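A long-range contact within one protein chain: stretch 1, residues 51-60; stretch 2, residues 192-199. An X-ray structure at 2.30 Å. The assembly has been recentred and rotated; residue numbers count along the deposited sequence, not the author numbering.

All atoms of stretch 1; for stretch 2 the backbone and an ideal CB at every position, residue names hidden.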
# COMPACT_ATOMS: atom_id res chain seq x y z
N SER A 51 0.75 -11.24 -7.19
CA SER A 51 -0.49 -11.48 -6.48
C SER A 51 -1.05 -12.87 -6.78
O SER A 51 -1.51 -13.57 -5.88
CB SER A 51 -1.52 -10.40 -6.80
OG SER A 51 -1.12 -9.16 -6.26
N TRP A 52 -1.00 -13.26 -8.05
CA TRP A 52 -1.41 -14.60 -8.47
C TRP A 52 -0.57 -15.65 -7.76
O TRP A 52 -1.08 -16.69 -7.35
CB TRP A 52 -1.26 -14.76 -9.98
CG TRP A 52 -2.32 -14.05 -10.76
CD1 TRP A 52 -3.46 -13.49 -10.28
CD2 TRP A 52 -2.32 -13.81 -12.18
NE1 TRP A 52 -4.18 -12.93 -11.30
CE2 TRP A 52 -3.51 -13.11 -12.48
CE3 TRP A 52 -1.44 -14.12 -13.22
CZ2 TRP A 52 -3.83 -12.71 -13.77
CZ3 TRP A 52 -1.77 -13.73 -14.50
CH2 TRP A 52 -2.95 -13.03 -14.77
N ALA A 53 0.72 -15.38 -7.64
CA ALA A 53 1.65 -16.28 -6.97
C ALA A 53 1.39 -16.38 -5.47
O ALA A 53 1.44 -17.46 -4.89
CB ALA A 53 3.09 -15.85 -7.23
N ALA A 54 1.12 -15.24 -4.85
CA ALA A 54 0.88 -15.17 -3.41
C ALA A 54 -0.42 -15.85 -3.02
O ALA A 54 -0.53 -16.44 -1.95
CB ALA A 54 0.89 -13.73 -2.93
N GLU A 55 -1.42 -15.77 -3.90
CA GLU A 55 -2.73 -16.34 -3.64
C GLU A 55 -2.72 -17.86 -3.77
O GLU A 55 -3.48 -18.55 -3.09
CB GLU A 55 -3.78 -15.73 -4.57
CG GLU A 55 -4.15 -14.30 -4.22
CD GLU A 55 -4.97 -13.62 -5.30
OE1 GLU A 55 -4.93 -14.08 -6.46
OE2 GLU A 55 -5.65 -12.62 -4.99
N THR A 56 -1.86 -18.37 -4.64
CA THR A 56 -1.70 -19.80 -4.81
C THR A 56 -0.99 -20.38 -3.59
O THR A 56 -1.38 -21.42 -3.06
CB THR A 56 -0.89 -20.13 -6.07
OG1 THR A 56 -1.53 -19.53 -7.20
CG2 THR A 56 -0.79 -21.63 -6.28
N ALA A 57 0.07 -19.69 -3.17
CA ALA A 57 0.83 -20.09 -1.99
C ALA A 57 -0.04 -20.03 -0.73
O ALA A 57 0.15 -20.82 0.20
CB ALA A 57 2.07 -19.21 -1.83
N GLU A 58 -0.98 -19.10 -0.71
CA GLU A 58 -1.87 -18.94 0.43
C GLU A 58 -2.87 -20.09 0.52
O GLU A 58 -3.19 -20.57 1.60
CB GLU A 58 -2.61 -17.60 0.36
CG GLU A 58 -3.49 -17.32 1.57
CD GLU A 58 -4.25 -16.01 1.45
OE1 GLU A 58 -4.19 -15.38 0.37
OE2 GLU A 58 -4.90 -15.61 2.44
N MET A 59 -3.36 -20.53 -0.64
CA MET A 59 -4.28 -21.66 -0.70
C MET A 59 -3.52 -22.95 -0.38
O MET A 59 -4.06 -23.87 0.24
CB MET A 59 -4.92 -21.75 -2.08
CG MET A 59 -5.96 -22.85 -2.22
SD MET A 59 -7.41 -22.60 -1.17
CE MET A 59 -8.44 -23.97 -1.66
N ASP A 60 -2.27 -23.00 -0.82
CA ASP A 60 -1.40 -24.16 -0.63
C ASP A 60 -1.05 -24.34 0.85
O ASP A 60 -1.44 -25.32 1.47
CB ASP A 60 -0.13 -23.98 -1.46
CG ASP A 60 0.53 -25.30 -1.82
OD1 ASP A 60 0.36 -26.29 -1.08
OD2 ASP A 60 1.23 -25.33 -2.85
N UNK A 192 -9.64 -18.11 -11.35
CA UNK A 192 -8.75 -17.61 -12.37
C UNK A 192 -7.41 -18.30 -12.32
O UNK A 192 -7.33 -19.51 -12.15
CB UNK A 192 -8.57 -16.10 -12.22
N UNK A 193 -6.34 -17.51 -12.45
CA UNK A 193 -4.98 -18.06 -12.47
C UNK A 193 -4.59 -18.90 -11.24
O UNK A 193 -4.05 -19.99 -11.41
CB UNK A 193 -3.99 -16.91 -12.61
N UNK A 194 -4.86 -18.41 -10.01
CA UNK A 194 -4.52 -19.25 -8.85
C UNK A 194 -5.24 -20.61 -8.84
O UNK A 194 -4.66 -21.59 -8.36
CB UNK A 194 -4.86 -18.50 -7.56
N UNK A 195 -6.47 -20.66 -9.34
CA UNK A 195 -7.21 -21.91 -9.39
C UNK A 195 -6.55 -22.91 -10.34
O UNK A 195 -6.50 -24.11 -10.07
CB UNK A 195 -8.66 -21.65 -9.82
N UNK A 196 -6.04 -22.41 -11.46
CA UNK A 196 -5.29 -23.23 -12.40
C UNK A 196 -3.96 -23.69 -11.80
O UNK A 196 -3.54 -24.83 -12.00
CB UNK A 196 -5.04 -22.45 -13.70
N UNK A 197 -3.31 -22.80 -11.06
CA UNK A 197 -2.05 -23.15 -10.41
C UNK A 197 -2.27 -24.18 -9.31
O UNK A 197 -1.45 -25.08 -9.11
CB UNK A 197 -1.38 -21.90 -9.83
N UNK A 198 -3.39 -24.07 -8.60
CA UNK A 198 -3.74 -25.04 -7.56
C UNK A 198 -4.13 -26.40 -8.13
O UNK A 198 -4.13 -27.40 -7.41
CB UNK A 198 -4.89 -24.50 -6.71
N UNK A 199 -4.45 -26.45 -9.42
CA UNK A 199 -4.87 -27.69 -10.06
C UNK A 199 -3.67 -28.59 -10.37
O UNK A 199 -3.81 -29.80 -10.52
CB UNK A 199 -5.65 -27.38 -11.34

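Residues 51-60 form a helix against which a second helix, starting at position 193, packs at 49°, the axes approaching to 8.7 Å. The backbones are closest where the CA atoms of Thr56 and position 194 lie 5.0 Å apart.

Position 192 immediately precedes the second helix, at the N-cap. Its positive phi of 81° favours glycine; the ideal CB, 5.5 Å from Trp52 NE1, meets nothing closely in stretch 1. The residue is Gly192, whose carbonyl O accepts the backbone hydrogen bond from the N of position 196.

At 193 the CA-to-CB bond points toward stretch 1, with the ideal CB 3.5 Å from Trp52 CD2, over the indole face. A compact aliphatic side chain such as alanine, valine or isoleucine would suit this flat apolar surface. Val193 is found, in the t rotamer; its CB lies 3.6 Å from Trp52 CD2, and its CG2 sits 3.4 Å from the centroid of the six-membered ring of Trp52, only 4° off the normal, a CH-pi contact.

At 194 the CA-to-CB bond also points toward stretch 1, the ideal CB 3.5 Å from Thr56 OG1 and 4.2 Å from both Trp52 O and Glu55 CB. The tight backbone approach favours something small or compact: alanine, serine or proline. Proline is further allowed by the phi of -60° and by the location in the first turn, where the amide nitrogen need not donate to a preceding turn. Pro194 places CG 3.4 Å from Glu55 OE1 and CD 4.1 Å from Trp52 CD1. Thr56 OG1 donates to Trp52 O (2.9 Å) within its own helix; its 3.4 Å approach to Pro194 CA is a packing contact.

At 195 and 196 the CA-to-CB bonds point away and sideways, respectively, and neither ideal CB has stretch 1 within 5.5 Å; this contact constrains neither. They are Ala195 and Tyr196.

At 197 the CA-to-CB bond again points toward stretch 1, the ideal CB 3.5 Å from Thr56 OG1. Alanine, valine, leucine or methionine could fit beside the threonine. Leu197 brings CD1 to 3.3 Å from Thr56 OG1 and 4.3 Å from Trp52 O.

At 198 the CA-to-CB bond points sideways, the ideal CB 4.9 Å from Met59 CG and 5.0 Å from Thr56 CG2, leaving room for a small or medium apolar side chain, such as alanine, cysteine or valine. Cys198 adopts m, placing SG 3.7 Å from Met59 CG and 4.0 Å from Thr56 CG2.

Position 199 is out of reach and tolerant; Ser199 OG instead donates a very short hydrogen bond to Tyr196 O (2.5 Å).

Stretch 2 (192-199) GVPAYLCS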
# COMPACT_ATOMS: atom_id res chain seq x y z
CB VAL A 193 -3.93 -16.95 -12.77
CG1 VAL A 193 -2.52 -17.49 -12.59
CG2 VAL A 193 -4.13 -16.42 -14.18
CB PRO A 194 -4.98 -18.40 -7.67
CG PRO A 194 -4.92 -17.00 -8.16
CD PRO A 194 -5.33 -17.07 -9.60
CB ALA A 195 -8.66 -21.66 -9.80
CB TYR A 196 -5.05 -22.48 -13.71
CG TYR A 196 -3.87 -22.97 -14.52
CD1 TYR A 196 -3.84 -24.25 -15.06
CD2 TYR A 196 -2.78 -22.14 -14.76
CE1 TYR A 196 -2.76 -24.69 -15.80
CE2 TYR A 196 -1.70 -22.57 -15.50
CZ TYR A 196 -1.69 -23.84 -16.02
OH TYR A 196 -0.61 -24.26 -16.75
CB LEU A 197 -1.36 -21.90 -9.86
CG LEU A 197 -0.89 -20.90 -10.93
CD1 LEU A 197 -0.30 -19.65 -10.30
CD2 LEU A 197 0.12 -21.55 -11.88
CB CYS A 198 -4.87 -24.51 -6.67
SG CYS A 198 -4.35 -23.24 -5.49
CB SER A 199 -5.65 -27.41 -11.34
OG SER A 199 -4.80 -26.92 -12.37
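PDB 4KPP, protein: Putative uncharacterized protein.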